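Long-range contact in methyltransferase WBDD (Escherichia coli, PDB 4AZS), which acts as both a kinase and a methyltransferase and regulates the chain length of the O antigen in Escherichia coli O9a: residues P191-G205 / P217-N229. Residues are numbered along the deposited sequence; the frame is centred on the assembly and turned at random.
With SO4 (sulfate ion), chain I; SO4 (sulfate ion), chain E.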
loop_
_atom_site.group_PDB
_atom_site.type_symbol
_atom_site.label_atom_id
_atom_site.label_comp_id
_atom_site.label_asym_id
_atom_site.label_seq_id
_atom_site.Cartn_x
_atom_site.Cartn_y
_atom_site.Cartn_z
ATOM N N PRO A 191 -14.131 -20.803 -26.890
ATOM C CA PRO A 191 -15.376 -20.087 -27.007
ATOM C C PRO A 191 -16.609 -20.896 -26.586
ATOM O O PRO A 191 -17.633 -20.332 -26.203
ATOM C CB PRO A 191 -15.437 -19.723 -28.508
ATOM C CG PRO A 191 -14.545 -20.679 -29.179
ATOM C CD PRO A 191 -13.465 -20.993 -28.196
ATOM N N ARG A 192 -16.528 -22.208 -26.698
ATOM C CA ARG A 192 -17.602 -23.059 -26.221
ATOM C C ARG A 192 -17.929 -22.930 -24.728
ATOM O O ARG A 192 -19.038 -23.229 -24.330
ATOM C CB ARG A 192 -17.324 -24.496 -26.572
ATOM C CG ARG A 192 -17.622 -24.724 -28.023
ATOM C CD ARG A 192 -17.093 -26.061 -28.430
ATOM N NE ARG A 192 -15.646 -26.029 -28.430
ATOM C CZ ARG A 192 -14.882 -27.034 -28.861
ATOM N NH1 ARG A 192 -15.431 -28.146 -29.334
ATOM N NH2 ARG A 192 -13.563 -26.927 -28.820
ATOM N N GLU A 193 -17.017 -22.418 -23.930
ATOM C CA GLU A 193 -17.348 -22.139 -22.518
ATOM C C GLU A 193 -18.445 -21.100 -22.335
ATOM O O GLU A 193 -19.056 -21.014 -21.263
ATOM C CB GLU A 193 -16.138 -21.630 -21.780
ATOM C CG GLU A 193 -15.097 -22.701 -21.530
ATOM C CD GLU A 193 -13.811 -22.091 -20.969
ATOM O OE1 GLU A 193 -13.887 -21.274 -20.005
ATOM O OE2 GLU A 193 -12.737 -22.391 -21.530
ATOM N N LEU A 194 -18.681 -20.271 -23.344
ATOM C CA LEU A 194 -19.743 -19.296 -23.214
ATOM C C LEU A 194 -21.112 -19.925 -23.513
ATOM O O LEU A 194 -22.152 -19.286 -23.257
ATOM C CB LEU A 194 -19.512 -18.135 -24.200
ATOM C CG LEU A 194 -18.213 -17.342 -24.053
ATOM C CD1 LEU A 194 -18.062 -16.270 -25.129
ATOM C CD2 LEU A 194 -18.197 -16.719 -22.677
ATOM N N ILE A 195 -21.133 -21.113 -24.137
ATOM C CA ILE A 195 -22.400 -21.673 -24.627
ATOM C C ILE A 195 -22.751 -23.083 -24.197
ATOM O O ILE A 195 -23.837 -23.517 -24.447
ATOM C CB ILE A 195 -22.505 -21.621 -26.178
ATOM C CG1 ILE A 195 -21.323 -22.277 -26.838
ATOM C CG2 ILE A 195 -22.657 -20.179 -26.661
ATOM C CD1 ILE A 195 -21.499 -22.467 -28.319
ATOM N N GLU A 196 -21.809 -23.805 -23.601
ATOM C CA GLU A 196 -21.966 -25.215 -23.334
ATOM C C GLU A 196 -23.026 -25.451 -22.229
ATOM O O GLU A 196 -23.558 -26.520 -22.138
ATOM C CB GLU A 196 -20.623 -25.831 -22.945
ATOM C CG GLU A 196 -20.190 -25.495 -21.533
ATOM C CD GLU A 196 -18.711 -25.788 -21.289
ATOM O OE1 GLU A 196 -18.056 -26.351 -22.200
ATOM O OE2 GLU A 196 -18.198 -25.441 -20.191
ATOM N N GLN A 197 -23.354 -24.428 -21.448
ATOM C CA GLN A 197 -24.524 -24.486 -20.560
ATOM C C GLN A 197 -25.840 -24.506 -21.331
ATOM O O GLN A 197 -26.850 -24.921 -20.764
ATOM C CB GLN A 197 -24.559 -23.321 -19.550
ATOM C CG GLN A 197 -24.987 -21.962 -20.113
ATOM C CD GLN A 197 -23.954 -21.345 -21.059
ATOM O OE1 GLN A 197 -22.887 -21.945 -21.282
ATOM N NE2 GLN A 197 -24.248 -20.150 -21.612
ATOM N N CYS A 198 -25.849 -24.076 -22.597
ATOM C CA CYS A 198 -27.063 -24.175 -23.416
ATOM C C CYS A 198 -27.257 -25.606 -23.889
ATOM O O CYS A 198 -26.317 -26.388 -23.934
ATOM C CB CYS A 198 -26.983 -23.224 -24.572
ATOM S SG CYS A 198 -26.948 -21.477 -24.035
ATOM N N ALA A 199 -28.485 -25.968 -24.216
ATOM C CA ALA A 199 -28.825 -27.364 -24.422
ATOM C C ALA A 199 -28.244 -27.932 -25.679
ATOM O O ALA A 199 -27.629 -28.989 -25.663
ATOM C CB ALA A 199 -30.355 -27.524 -24.455
ATOM N N PHE A 200 -28.531 -27.277 -26.778
ATOM C CA PHE A 200 -28.085 -27.699 -28.100
ATOM C C PHE A 200 -27.122 -26.683 -28.726
ATOM O O PHE A 200 -27.443 -25.489 -28.786
ATOM C CB PHE A 200 -29.304 -27.835 -29.040
ATOM C CG PHE A 200 -28.946 -28.317 -30.431
ATOM C CD1 PHE A 200 -28.839 -29.665 -30.707
ATOM C CD2 PHE A 200 -28.740 -27.427 -31.456
ATOM C CE1 PHE A 200 -28.513 -30.108 -31.977
ATOM C CE2 PHE A 200 -28.439 -27.860 -32.745
ATOM C CZ PHE A 200 -28.305 -29.197 -32.997
ATOM N N TYR A 201 -25.955 -27.124 -29.165
ATOM C CA TYR A 201 -25.080 -26.281 -29.990
ATOM C C TYR A 201 -24.286 -27.079 -31.019
ATOM O O TYR A 201 -23.862 -28.225 -30.754
ATOM C CB TYR A 201 -24.126 -25.390 -29.125
ATOM C CG TYR A 201 -22.960 -26.132 -28.506
ATOM C CD1 TYR A 201 -21.797 -26.288 -29.196
ATOM C CD2 TYR A 201 -23.042 -26.699 -27.247
ATOM C CE1 TYR A 201 -20.740 -26.976 -28.674
ATOM C CE2 TYR A 201 -21.956 -27.410 -26.687
ATOM C CZ TYR A 201 -20.818 -27.533 -27.426
ATOM O OH TYR A 201 -19.698 -28.193 -26.977
ATOM N N ARG A 202 -23.961 -26.415 -32.138
ATOM C CA ARG A 202 -23.277 -27.044 -33.285
ATOM C C ARG A 202 -22.438 -25.939 -33.904
ATOM O O ARG A 202 -22.994 -24.878 -34.225
ATOM C CB ARG A 202 -24.335 -27.356 -34.396
ATOM C CG ARG A 202 -24.855 -28.744 -34.650
ATOM C CD ARG A 202 -26.018 -28.720 -35.667
ATOM N NE ARG A 202 -25.508 -28.376 -36.947
ATOM C CZ ARG A 202 -26.160 -27.844 -37.968
ATOM N NH1 ARG A 202 -27.447 -27.531 -37.975
ATOM N NH2 ARG A 202 -25.455 -27.621 -39.030
ATOM N N LEU A 203 -21.187 -26.216 -34.249
ATOM C CA LEU A 203 -20.405 -25.338 -35.130
ATOM C C LEU A 203 -20.965 -25.332 -36.562
ATOM O O LEU A 203 -21.118 -26.378 -37.138
ATOM C CB LEU A 203 -18.950 -25.792 -35.154
ATOM C CG LEU A 203 -17.963 -24.991 -35.975
ATOM C CD1 LEU A 203 -17.734 -23.688 -35.266
ATOM C CD2 LEU A 203 -16.619 -25.733 -36.168
ATOM N N ILE A 204 -21.325 -24.164 -37.109
ATOM C CA ILE A 204 -21.831 -24.137 -38.492
ATOM C C ILE A 204 -20.881 -23.473 -39.491
ATOM O O ILE A 204 -21.076 -23.607 -40.667
ATOM C CB ILE A 204 -23.235 -23.554 -38.636
ATOM C CG1 ILE A 204 -23.310 -22.160 -38.027
ATOM C CG2 ILE A 204 -24.248 -24.466 -37.975
ATOM C CD1 ILE A 204 -24.571 -21.434 -38.469
ATOM N N GLY A 205 -19.847 -22.792 -39.037
ATOM C CA GLY A 205 -18.843 -22.275 -39.951
ATOM C C GLY A 205 -17.737 -21.538 -39.233
ATOM O O GLY A 205 -17.740 -21.413 -38.004
ATOM N N PRO A 217 -15.281 -18.870 -35.103
ATOM C CA PRO A 217 -16.314 -19.860 -35.266
ATOM C C PRO A 217 -17.721 -19.237 -35.088
ATOM O O PRO A 217 -17.906 -18.264 -34.342
ATOM C CB PRO A 217 -15.974 -20.886 -34.160
ATOM C CG PRO A 217 -15.431 -20.024 -33.069
ATOM C CD PRO A 217 -14.636 -18.970 -33.777
ATOM N N MET A 218 -18.657 -19.741 -35.865
ATOM C CA MET A 218 -20.063 -19.421 -35.768
ATOM C C MET A 218 -20.784 -20.671 -35.251
ATOM O O MET A 218 -20.630 -21.748 -35.825
ATOM C CB MET A 218 -20.590 -19.070 -37.155
ATOM C CG MET A 218 -22.040 -18.693 -37.163
ATOM S SD MET A 218 -22.723 -18.084 -38.726
ATOM C CE MET A 218 -21.958 -16.485 -38.777
ATOM N N TYR A 219 -21.558 -20.499 -34.193
ATOM C CA TYR A 219 -22.354 -21.539 -33.572
ATOM C C TYR A 219 -23.838 -21.280 -33.711
ATOM O O TYR A 219 -24.290 -20.156 -33.685
ATOM C CB TYR A 219 -22.019 -21.602 -32.086
ATOM C CG TYR A 219 -20.618 -22.161 -31.823
ATOM C CD1 TYR A 219 -20.376 -23.548 -31.842
ATOM C CD2 TYR A 219 -19.524 -21.305 -31.678
ATOM C CE1 TYR A 219 -19.088 -24.036 -31.656
ATOM C CE2 TYR A 219 -18.241 -21.802 -31.487
ATOM C CZ TYR A 219 -18.053 -23.140 -31.458
ATOM O OH TYR A 219 -16.797 -23.580 -31.305
ATOM N N LEU A 220 -24.579 -22.350 -33.865
ATOM C CA LEU A 220 -26.011 -22.357 -33.833
ATOM C C LEU A 220 -26.405 -22.989 -32.501
ATOM O O LEU A 220 -25.976 -24.100 -32.171
ATOM C CB LEU A 220 -26.516 -23.230 -34.964
ATOM C CG LEU A 220 -28.015 -23.352 -35.110
ATOM C CD1 LEU A 220 -28.710 -22.033 -35.357
ATOM C CD2 LEU A 220 -28.295 -24.303 -36.255
ATOM N N VAL A 221 -27.190 -22.286 -31.719
ATOM C CA VAL A 221 -27.443 -22.695 -30.314
ATOM C C VAL A 221 -28.956 -22.703 -30.088
ATOM O O VAL A 221 -29.670 -21.853 -30.639
ATOM C CB VAL A 221 -26.799 -21.688 -29.373
ATOM C CG1 VAL A 221 -27.112 -21.954 -27.936
ATOM C CG2 VAL A 221 -25.313 -21.591 -29.604
ATOM N N SER A 222 -29.471 -23.636 -29.307
ATOM C CA SER A 222 -30.891 -23.585 -28.938
ATOM C C SER A 222 -31.159 -24.215 -27.618
ATOM O O SER A 222 -30.509 -25.226 -27.220
ATOM C CB SER A 222 -31.785 -24.274 -29.978
ATOM O OG SER A 222 -33.163 -24.116 -29.628
ATOM N N ASN A 223 -32.118 -23.625 -26.907
ATOM C CA ASN A 223 -32.575 -24.239 -25.670
ATOM C C ASN A 223 -33.928 -24.933 -25.846
ATOM O O ASN A 223 -34.489 -25.409 -24.878
ATOM C CB ASN A 223 -32.619 -23.249 -24.512
ATOM C CG ASN A 223 -31.338 -23.203 -23.708
ATOM O OD1 ASN A 223 -30.389 -23.950 -23.939
ATOM N ND2 ASN A 223 -31.283 -22.265 -22.785
ATOM N N HIS A 224 -34.426 -25.007 -27.074
ATOM C CA HIS A 224 -35.777 -25.494 -27.319
ATOM C C HIS A 224 -35.919 -26.447 -28.465
ATOM O O HIS A 224 -36.933 -27.131 -28.554
ATOM C CB HIS A 224 -36.698 -24.299 -27.562
ATOM C CG HIS A 224 -36.852 -23.430 -26.372
ATOM N ND1 HIS A 224 -37.524 -23.834 -25.266
ATOM C CD2 HIS A 224 -36.367 -22.156 -26.101
ATOM C CE1 HIS A 224 -37.472 -22.865 -24.342
ATOM N NE2 HIS A 224 -36.754 -21.837 -24.854
ATOM N N ARG A 225 -34.948 -26.459 -29.381
ATOM C CA ARG A 225 -35.030 -27.246 -30.592
ATOM C C ARG A 225 -33.738 -27.952 -30.927
ATOM O O ARG A 225 -32.625 -27.452 -30.670
ATOM C CB ARG A 225 -35.415 -26.344 -31.790
ATOM C CG ARG A 225 -36.777 -25.651 -31.645
ATOM C CD ARG A 225 -37.192 -24.811 -32.867
ATOM N NE ARG A 225 -37.581 -25.647 -33.976
ATOM C CZ ARG A 225 -38.806 -26.112 -34.200
ATOM N NH1 ARG A 225 -39.786 -25.807 -33.395
ATOM N NH2 ARG A 225 -39.037 -26.910 -35.242
ATOM N N VAL A 226 -33.882 -29.134 -31.508
ATOM C CA VAL A 226 -32.809 -29.712 -32.261
ATOM C C VAL A 226 -32.826 -29.063 -33.647
ATOM O O VAL A 226 -33.827 -29.084 -34.331
ATOM C CB VAL A 226 -32.968 -31.248 -32.369
ATOM C CG1 VAL A 226 -31.922 -31.836 -33.302
ATOM C CG2 VAL A 226 -32.829 -31.851 -30.989
ATOM N N LEU A 227 -31.696 -28.520 -34.050
ATOM C CA LEU A 227 -31.572 -27.775 -35.251
ATOM C C LEU A 227 -30.460 -28.391 -36.091
ATOM O O LEU A 227 -29.331 -27.981 -36.040
ATOM C CB LEU A 227 -31.209 -26.346 -34.902
ATOM C CG LEU A 227 -32.210 -25.540 -34.090
ATOM C CD1 LEU A 227 -31.625 -24.218 -33.673
ATOM C CD2 LEU A 227 -33.471 -25.345 -34.861
ATOM N N ILE A 228 -30.829 -29.371 -36.886
ATOM C CA ILE A 228 -29.920 -30.127 -37.717
ATOM C C ILE A 228 -30.562 -30.015 -39.093
ATOM O O ILE A 228 -31.784 -30.040 -39.200
ATOM C CB ILE A 228 -29.901 -31.584 -37.199
ATOM C CG1 ILE A 228 -29.122 -31.686 -35.898
ATOM C CG2 ILE A 228 -29.296 -32.551 -38.215
ATOM C CD1 ILE A 228 -29.356 -33.012 -35.200
ATOM N N ASN A 229 -29.775 -29.876 -40.147
ATOM C CA ASN A 229 -30.333 -29.323 -41.403
ATOM C C ASN A 229 -31.500 -30.168 -41.923
ATOM O O ASN A 229 -32.457 -29.654 -42.506
ATOM C CB ASN A 229 -29.241 -29.081 -42.472
ATOM C CG ASN A 229 -28.446 -27.773 -42.231
ATOM O OD1 ASN A 229 -28.694 -27.023 -41.286
ATOM N ND2 ASN A 229 -27.480 -27.519 -43.083
HETATM S S SO4 I . -18.767 -28.124 -32.072
HETATM O O1 SO4 I . -18.489 -29.023 -30.932
HETATM O O2 SO4 I . -17.405 -27.916 -32.627
HETATM O O3 SO4 I . -19.302 -26.858 -31.541
HETATM O O4 SO4 I . -19.861 -28.751 -33.012
HETATM S S SO4 E . -42.810 -27.278 -34.581
HETATM O O1 SO4 E . -42.362 -26.512 -33.386
HETATM O O2 SO4 E . -41.667 -27.777 -35.411
HETATM O O3 SO4 E . -43.624 -26.360 -35.438
HETATM O O4 SO4 E . -43.589 -28.438 -34.053
HETATM O O HOH W 1 -29.068 -22.761 -20.724
#
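The ring of Y219 is clamped between two methyl groups: I195 CD1 presses on one face, 4.0 Å from the ring centroid, and L203 CD1 on the other, at 4.1 Å, both as CH-pi contacts. With CG1 between backbone N and carbonyl carbon (chi1 54°) and the chain then extended (chi2 170°), I195 sends CD1 into the hollow formed by Y219 and V221. L203 CD1 also wedges against P217 CB, a tight 3.5 Å, while Y201 lies beside Y219. On the opposite face of the hairpin, the F200 ring lies flat against the backbone of strand 225-228: V226 CA sits above the ring centre and L227 N above its rim, and F200 CZ meets I228 CG1 at 3.9 Å. Next to it, R202 NH1 donates to L227 O (2.7 Å) of the same strand within the guanidinium plane; I204 CG2 covers one face of that group. Antiparallel backbone bonds join 200-205 to 217-222 throughout, with a register shift at a classic beta bulge where I204 and G205 both face M218. At the far end, N223 OD1 accepts from A199 N at 2.8 Å. Strand 200-207 edges the seven-stranded sheet, with 216-222 slotted between it and 169-173, in the 3-2-1-4-5-7-6 order of class I methyltransferases. I195 touches L172 of strand 169-173, L194 packs against helix 153-166 and L220 meets Q56 of helix 47-64.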